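Local coordinates for protein thiamine pyrophosphokinase (PDB 2G9Z) that transfers a pyrophosphate group from ATP to thiamine, making the cofactor thiamine pyrophosphate, with magnesium ions bound beside the phosphates of the ligand, at residues 96-101 with 132-137; 290-295 with 300-305. All coordinates share one frame; numbering follows the deposited sequence.

Contact 1 of 2, residues 96-101 with 132-137; sequences SLYEYF and PDVKTY
Tyr98 meets Val134 over a ring face and Tyr137 at its edge, these two partners lying one helical turn apart on helix 132-139, and makes all of the contact that the 96-101 segment offers them. It supplies about half of the 171 Å² buried, both sides summed. CB, the first atom, meets both methyls of Val134, CG2 at 3.8 Å and CG1 slightly farther off. At the ring, CG of Tyr98 is 3.7 Å from CG2 of Val134, and that methyl sits over the ring face, 27° off the normal through its centre: a CH-pi contact. CD1 is shared, with Val134 CG2 and Tyr137 CD2 at nearly equal range, whereas CD2, on the other side of the ring, meets only that methyl across the contact. Farther out, CE1 of Tyr98 approaches CG of Tyr137 to 3.7 Å, above the Tyr137 ring but displaced toward its rim. Here Tyr98 presents its edge and Tyr137 its face, with planes at 79° and centroids 5.3 Å apart, so the pair is T-shaped. With CG of Tyr98 anti to the backbone N (chi1 -174°), CE1 is brought to the Tyr137 face. Arg115 adds a cation-pi contact to Tyr98 and takes the Tyr98 carbonyl in a hydrogen bond, while Tyr137 also stacks with His141. Between the two segments themselves the evidence is entirely apolar and aromatic. The nearest CA atoms, of Tyr98 and Val134, are 6.7 Å apart, and the helices pack through these side chains in the alpha/beta catalytic domain, where helices 93-100 and 132-139 follow the adjacent parallel strands 86-90 and 122-125.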
loop_
_atom_site.group_PDB
_atom_site.type_symbol
_atom_site.label_atom_id
_atom_site.label_comp_id
_atom_site.label_asym_id
_atom_site.label_seq_id
_atom_site.Cartn_x
_atom_site.Cartn_y
_atom_site.Cartn_z
ATOM N N SER A 96 -11.180 15.014 9.032
ATOM C CA SER A 96 -11.883 14.136 8.106
ATOM C C SER A 96 -13.315 13.923 8.579
ATOM O O SER A 96 -14.260 13.971 7.787
ATOM C CB SER A 96 -11.157 12.790 8.009
ATOM O OG SER A 96 -9.793 12.973 7.653
ATOM N N LEU A 97 -13.469 13.682 9.878
ATOM C CA LEU A 97 -14.788 13.477 10.462
ATOM C C LEU A 97 -15.603 14.758 10.357
ATOM O O LEU A 97 -16.774 14.735 9.984
ATOM C CB LEU A 97 -14.663 13.076 11.933
ATOM C CG LEU A 97 -15.976 12.966 12.715
ATOM C CD1 LEU A 97 -16.870 11.915 12.077
ATOM C CD2 LEU A 97 -15.677 12.604 14.165
ATOM N N TYR A 98 -14.968 15.875 10.689
ATOM C CA TYR A 98 -15.611 17.182 10.649
ATOM C C TYR A 98 -16.139 17.514 9.251
ATOM O O TYR A 98 -17.313 17.831 9.082
ATOM C CB TYR A 98 -14.613 18.261 11.083
ATOM C CG TYR A 98 -15.209 19.649 11.231
ATOM C CD1 TYR A 98 -15.757 20.070 12.443
ATOM C CD2 TYR A 98 -15.228 20.540 10.155
ATOM C CE1 TYR A 98 -16.308 21.345 12.584
ATOM C CE2 TYR A 98 -15.777 21.812 10.282
ATOM C CZ TYR A 98 -16.314 22.209 11.499
ATOM O OH TYR A 98 -16.855 23.468 11.631
ATOM N N GLU A 99 -15.260 17.429 8.256
ATOM C CA GLU A 99 -15.600 17.747 6.869
ATOM C C GLU A 99 -16.639 16.834 6.230
ATOM O O GLU A 99 -17.265 17.206 5.236
ATOM C CB GLU A 99 -14.328 17.751 6.016
ATOM C CG GLU A 99 -13.237 18.656 6.565
ATOM C CD GLU A 99 -11.944 18.571 5.777
ATOM O OE1 GLU A 99 -11.484 17.440 5.506
ATOM O OE2 GLU A 99 -11.381 19.634 5.440
ATOM N N TYR A 100 -16.823 15.644 6.792
ATOM C CA TYR A 100 -17.794 14.691 6.263
ATOM C C TYR A 100 -19.196 15.296 6.253
ATOM O O TYR A 100 -20.023 14.967 5.401
ATOM C CB TYR A 100 -17.808 13.425 7.120
ATOM C CG TYR A 100 -18.760 12.354 6.642
ATOM C CD1 TYR A 100 -18.443 11.547 5.547
ATOM C CD2 TYR A 100 -19.969 12.129 7.297
ATOM C CE1 TYR A 100 -19.304 10.541 5.124
ATOM C CE2 TYR A 100 -20.838 11.127 6.881
ATOM C CZ TYR A 100 -20.497 10.335 5.794
ATOM O OH TYR A 100 -21.338 9.327 5.399
ATOM N N PHE A 101 -19.452 16.185 7.204
ATOM C CA PHE A 101 -20.758 16.817 7.325
ATOM C C PHE A 101 -20.912 18.098 6.507
ATOM O O PHE A 101 -22.013 18.638 6.400
ATOM C CB PHE A 101 -21.046 17.083 8.803
ATOM C CG PHE A 101 -21.153 15.829 9.625
ATOM C CD1 PHE A 101 -22.359 15.144 9.720
ATOM C CD2 PHE A 101 -20.031 15.301 10.261
ATOM C CE1 PHE A 101 -22.449 13.950 10.435
ATOM C CE2 PHE A 101 -20.111 14.105 10.979
ATOM C CZ PHE A 101 -21.319 13.431 11.064
ATOM N N PRO A 132 -6.975 23.826 14.194
ATOM C CA PRO A 132 -7.371 24.504 15.434
ATOM C C PRO A 132 -8.887 24.533 15.592
ATOM O O PRO A 132 -9.419 24.202 16.651
ATOM C CB PRO A 132 -6.783 25.899 15.259
ATOM C CG PRO A 132 -5.532 25.628 14.491
ATOM C CD PRO A 132 -6.013 24.648 13.438
ATOM N N ASP A 133 -9.568 24.931 14.521
ATOM C CA ASP A 133 -11.023 25.010 14.501
ATOM C C ASP A 133 -11.698 23.685 14.826
ATOM O O ASP A 133 -12.597 23.623 15.666
ATOM C CB ASP A 133 -11.496 25.497 13.131
ATOM C CG ASP A 133 -11.582 27.005 13.050
ATOM O OD1 ASP A 133 -10.653 27.683 13.540
ATOM O OD2 ASP A 133 -12.579 27.510 12.489
ATOM N N VAL A 134 -11.275 22.625 14.146
ATOM C CA VAL A 134 -11.849 21.307 14.379
ATOM C C VAL A 134 -11.551 20.903 15.813
ATOM O O VAL A 134 -12.431 20.450 16.540
ATOM C CB VAL A 134 -11.247 20.262 13.409
ATOM C CG1 VAL A 134 -11.688 18.858 13.797
ATOM C CG2 VAL A 134 -11.685 20.581 11.987
ATOM N N LYS A 135 -10.297 21.088 16.209
ATOM C CA LYS A 135 -9.850 20.749 17.547
ATOM C C LYS A 135 -10.753 21.412 18.584
ATOM O O LYS A 135 -11.329 20.742 19.439
ATOM C CB LYS A 135 -8.399 21.201 17.725
ATOM C CG LYS A 135 -7.809 20.956 19.102
ATOM C CD LYS A 135 -6.336 21.352 19.127
ATOM C CE LYS A 135 -6.136 22.784 18.621
ATOM N NZ LYS A 135 -4.699 23.163 18.518
ATOM N N THR A 136 -10.889 22.729 18.494
ATOM C CA THR A 136 -11.731 23.454 19.433
ATOM C C THR A 136 -13.180 22.977 19.345
ATOM O O THR A 136 -13.854 22.842 20.364
ATOM C CB THR A 136 -11.659 24.979 19.181
ATOM O OG1 THR A 136 -11.995 25.262 17.818
ATOM C CG2 THR A 136 -10.254 25.492 19.459
ATOM N N TYR A 137 -13.650 22.697 18.133
ATOM C CA TYR A 137 -15.021 22.232 17.953
ATOM C C TYR A 137 -15.320 20.983 18.774
ATOM O O TYR A 137 -16.253 20.970 19.576
ATOM C CB TYR A 137 -15.310 21.928 16.483
ATOM C CG TYR A 137 -16.707 21.391 16.275
ATOM C CD1 TYR A 137 -17.801 22.252 16.198
ATOM C CD2 TYR A 137 -16.945 20.020 16.227
ATOM C CE1 TYR A 137 -19.099 21.759 16.081
ATOM C CE2 TYR A 137 -18.236 19.515 16.112
ATOM C CZ TYR A 137 -19.309 20.391 16.040
ATOM O OH TYR A 137 -20.589 19.894 15.946
#

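Contact 2 of 2, residues 290-295 with 300-305; sequences ILNSYG and MRNWKT. With VNP (3-[(4-amino-2-methylpyrimidin-5-yl)methyl]-5-(2-{[hydroxy(phosphonoamino)phosphoryl]oxy}ethyl)-4-methyl-1,3-thiazol-3-I um), chain N.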
loop_
_atom_site.group_PDB
_atom_site.type_symbol
_atom_site.label_atom_id
_atom_site.label_comp_id
_atom_site.label_asym_id
_atom_site.label_seq_id
_atom_site.Cartn_x
_atom_site.Cartn_y
_atom_site.Cartn_z
ATOM N N ILE A 290 2.841 -21.052 2.967
ATOM C CA ILE A 290 2.171 -22.077 2.174
ATOM C C ILE A 290 0.671 -21.869 2.280
ATOM O O ILE A 290 0.134 -21.776 3.381
ATOM C CB ILE A 290 2.478 -23.500 2.690
ATOM C CG1 ILE A 290 3.982 -23.686 2.884
ATOM C CG2 ILE A 290 1.938 -24.528 1.702
ATOM C CD1 ILE A 290 4.778 -23.603 1.619
ATOM N N LEU A 291 -0.004 -21.817 1.138
ATOM C CA LEU A 291 -1.446 -21.610 1.125
ATOM C C LEU A 291 -2.258 -22.746 0.503
ATOM O O LEU A 291 -1.813 -23.426 -0.422
ATOM C CB LEU A 291 -1.777 -20.319 0.371
ATOM C CG LEU A 291 -1.199 -18.987 0.861
ATOM C CD1 LEU A 291 -1.451 -17.905 -0.189
ATOM C CD2 LEU A 291 -1.827 -18.615 2.186
ATOM N N ASN A 292 -3.460 -22.930 1.033
ATOM C CA ASN A 292 -4.418 -23.909 0.540
ATOM C C ASN A 292 -5.751 -23.196 0.633
ATOM O O ASN A 292 -6.171 -22.816 1.719
ATOM C CB ASN A 292 -4.452 -25.165 1.412
ATOM C CG ASN A 292 -3.286 -26.087 1.150
ATOM O OD1 ASN A 292 -3.037 -26.486 0.011
ATOM N ND2 ASN A 292 -2.565 -26.443 2.207
ATOM N N SER A 293 -6.407 -22.984 -0.501
ATOM C CA SER A 293 -7.692 -22.301 -0.477
ATOM C C SER A 293 -8.795 -23.149 -1.084
ATOM O O SER A 293 -8.541 -24.001 -1.932
ATOM C CB SER A 293 -7.612 -20.964 -1.219
ATOM O OG SER A 293 -7.339 -21.141 -2.596
ATOM N N TYR A 294 -10.016 -22.916 -0.619
ATOM C CA TYR A 294 -11.195 -23.619 -1.116
ATOM C C TYR A 294 -12.275 -22.553 -1.249
ATOM O O TYR A 294 -12.749 -22.022 -0.246
ATOM C CB TYR A 294 -11.631 -24.693 -0.116
ATOM C CG TYR A 294 -10.503 -25.601 0.309
ATOM C CD1 TYR A 294 -10.190 -26.756 -0.416
ATOM C CD2 TYR A 294 -9.702 -25.272 1.402
ATOM C CE1 TYR A 294 -9.102 -27.557 -0.060
ATOM C CE2 TYR A 294 -8.617 -26.061 1.761
ATOM C CZ TYR A 294 -8.321 -27.199 1.029
ATOM O OH TYR A 294 -7.235 -27.963 1.391
ATOM N N GLY A 295 -12.649 -22.221 -2.480
ATOM C CA GLY A 295 -13.667 -21.204 -2.671
ATOM C C GLY A 295 -13.215 -19.979 -3.446
ATOM O O GLY A 295 -14.022 -19.109 -3.754
ATOM N N MET A 300 -5.668 -22.298 -4.400
ATOM C CA MET A 300 -4.293 -22.743 -4.259
ATOM C C MET A 300 -4.199 -23.984 -3.384
ATOM O O MET A 300 -4.996 -24.183 -2.468
ATOM C CB MET A 300 -3.457 -21.610 -3.648
ATOM C CG MET A 300 -3.331 -20.372 -4.539
ATOM S SD MET A 300 -3.116 -18.807 -3.615
ATOM C CE MET A 300 -4.799 -18.491 -3.132
ATOM N N ARG A 301 -3.225 -24.829 -3.688
ATOM C CA ARG A 301 -2.980 -26.029 -2.908
ATOM C C ARG A 301 -1.470 -26.098 -2.750
ATOM O O ARG A 301 -0.745 -26.133 -3.738
ATOM C CB ARG A 301 -3.519 -27.276 -3.629
ATOM C CG ARG A 301 -5.037 -27.246 -3.857
ATOM C CD ARG A 301 -5.781 -26.987 -2.551
ATOM N NE ARG A 301 -7.093 -26.384 -2.767
ATOM C CZ ARG A 301 -8.132 -27.014 -3.306
ATOM N NH1 ARG A 301 -8.023 -28.286 -3.686
ATOM N NH2 ARG A 301 -9.277 -26.366 -3.478
ATOM N N ASN A 302 -1.003 -26.073 -1.505
ATOM C CA ASN A 302 0.427 -26.126 -1.211
ATOM C C ASN A 302 1.193 -25.097 -2.043
ATOM O O ASN A 302 2.318 -25.344 -2.480
ATOM C CB ASN A 302 0.952 -27.533 -1.493
ATOM C CG ASN A 302 0.270 -28.584 -0.633
ATOM O OD1 ASN A 302 0.343 -28.540 0.595
ATOM N ND2 ASN A 302 -0.401 -29.530 -1.275
ATOM N N TRP A 303 0.570 -23.938 -2.236
ATOM C CA TRP A 303 1.136 -22.851 -3.025
ATOM C C TRP A 303 1.970 -21.921 -2.143
ATOM O O TRP A 303 1.435 -21.279 -1.231
ATOM C CB TRP A 303 -0.007 -22.074 -3.677
ATOM C CG TRP A 303 0.373 -21.271 -4.870
ATOM C CD1 TRP A 303 0.672 -21.742 -6.116
ATOM C CD2 TRP A 303 0.442 -19.843 -4.951
ATOM N NE1 TRP A 303 0.916 -20.693 -6.971
ATOM C CE2 TRP A 303 0.784 -19.517 -6.281
ATOM C CE3 TRP A 303 0.245 -18.808 -4.028
ATOM C CZ2 TRP A 303 0.933 -18.194 -6.713
ATOM C CZ3 TRP A 303 0.394 -17.493 -4.456
ATOM C CH2 TRP A 303 0.735 -17.199 -5.787
ATOM N N LYS A 304 3.271 -21.850 -2.423
ATOM C CA LYS A 304 4.201 -21.018 -1.654
ATOM C C LYS A 304 4.206 -19.576 -2.139
ATOM O O LYS A 304 4.452 -19.306 -3.317
ATOM C CB LYS A 304 5.624 -21.571 -1.756
ATOM C CG LYS A 304 5.768 -23.021 -1.350
ATOM C CD LYS A 304 7.181 -23.514 -1.595
ATOM C CE LYS A 304 7.290 -25.009 -1.354
ATOM N NZ LYS A 304 8.643 -25.527 -1.707
ATOM N N THR A 305 3.952 -18.651 -1.223
ATOM C CA THR A 305 3.914 -17.240 -1.573
ATOM C C THR A 305 4.879 -16.385 -0.752
ATOM O O THR A 305 5.095 -16.629 0.438
ATOM C CB THR A 305 2.489 -16.674 -1.406
ATOM O OG1 THR A 305 2.455 -15.324 -1.891
ATOM C CG2 THR A 305 2.061 -16.704 0.064
HETATM O O2G VNP N . -8.700 -8.173 -13.591
HETATM P PG VNP N . -8.161 -6.966 -12.677
HETATM O O3G VNP N . -8.489 -7.198 -11.252
HETATM O O1G VNP N . -8.870 -5.637 -13.244
HETATM N N3B VNP N . -6.561 -6.818 -12.917
HETATM P PB VNP N . -6.077 -7.182 -14.424
HETATM O O2B VNP N . -4.661 -6.779 -14.572
HETATM O O1B VNP N . -7.057 -6.604 -15.369
HETATM O O1 VNP N . -6.191 -8.787 -14.500
HETATM C C7 VNP N . -5.457 -9.685 -13.658
HETATM C C12 VNP N . -5.280 -10.975 -14.459
HETATM C C11 VNP N . -4.644 -12.165 -13.732
HETATM C C10 VNP N . -5.546 -12.928 -12.758
HETATM C CM4 VNP N . -7.060 -13.043 -12.947
HETATM S S1 VNP N . -3.204 -11.847 -12.661
HETATM C C9 VNP N . -3.606 -13.169 -11.588
HETATM N N5 VNP N . -4.901 -13.467 -11.717
HETATM C C7A VNP N . -5.628 -14.274 -10.724
HETATM C C5A VNP N . -4.741 -15.266 -9.966
HETATM C C6A VNP N . -4.665 -15.096 -8.589
HETATM N N1A VNP N . -4.001 -15.950 -7.833
HETATM C C2A VNP N . -3.378 -17.007 -8.372
HETATM C CM2 VNP N . -2.648 -17.999 -7.463
HETATM N N3A VNP N . -3.414 -17.208 -9.696
HETATM C C4A VNP N . -4.078 -16.366 -10.502
HETATM N N4A VNP N . -4.093 -16.604 -11.811
HETATM O O HOH W 1 -1.475 -29.196 2.506
#
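Ser293 meets the 300-305 segment through three polar groups. Its N-H donates to Met300 O at 2.7 Å, and its OG accepts from Met300 N at 2.7 Å; that hydroxyl stands between the backbone N and the carbonyl carbon of its own residue, which turns it toward Met300, and OG is also hydrogen-bonded to Asp299. The carbonyl O of Ser293 takes two bonds from Arg301, NE and NH2 each at 2.9 Å, in a side-on grip close to the guanidinium plane. Tyr294 CE1 lies 3.4 Å above the centre of that guanidinium, its ring inclined 28° to the group, so the arginine is bonded at an edge and covered on a face. Farther along, Leu291 and Trp303 exchange both backbone bonds, N-H of Leu291 to Trp303 O and N-H of Trp303 to Leu291 O. Asn302, whose backbone has a positive phi of 50°, has its N near Leu291 O, but the angle is too poor for a hydrogen bond. Asn292 OD1 accepts from it instead, lying 2.6 Å from Asn302 N, with the donor 43° above the amide plane. The two asparagine amides stand nearly perpendicular, and one water joins them, accepting from Asn292 ND2 and donating to Asn302 OD1. On the Leu291 and Trp303 face, Met300 CG and the pyrimidine methyl CM2 of the bound thiamine analogue lie over the same indole, CM2 being 3.7 Å from Trp303 CZ2. Asn302 and Trp303 both opposite Leu291 define a G1 beta bulge in an antiparallel pair, here forming part of the thiamine pocket.

Overall arrangement
From the N terminus, the chain first passes strand 23-26, which later pairs with strand 298-301 beside contact 2. Contact 1 then closes a 30-residue connection running from helix 93-100 through strand 122-125 to helix 132-139. Contact 2 opens much later and closes the short return between strands 289-294 and 303-305, with only four residues between its segments. The two are in series, neither nested nor crossed, and their centres lie 45 Å apart on opposite sides of the chain's centre. Contact 1 joins helices of the catalytic region; contact 2 joins strands of the vitamin B1 binding region, whose ligand also bonds to the second subunit.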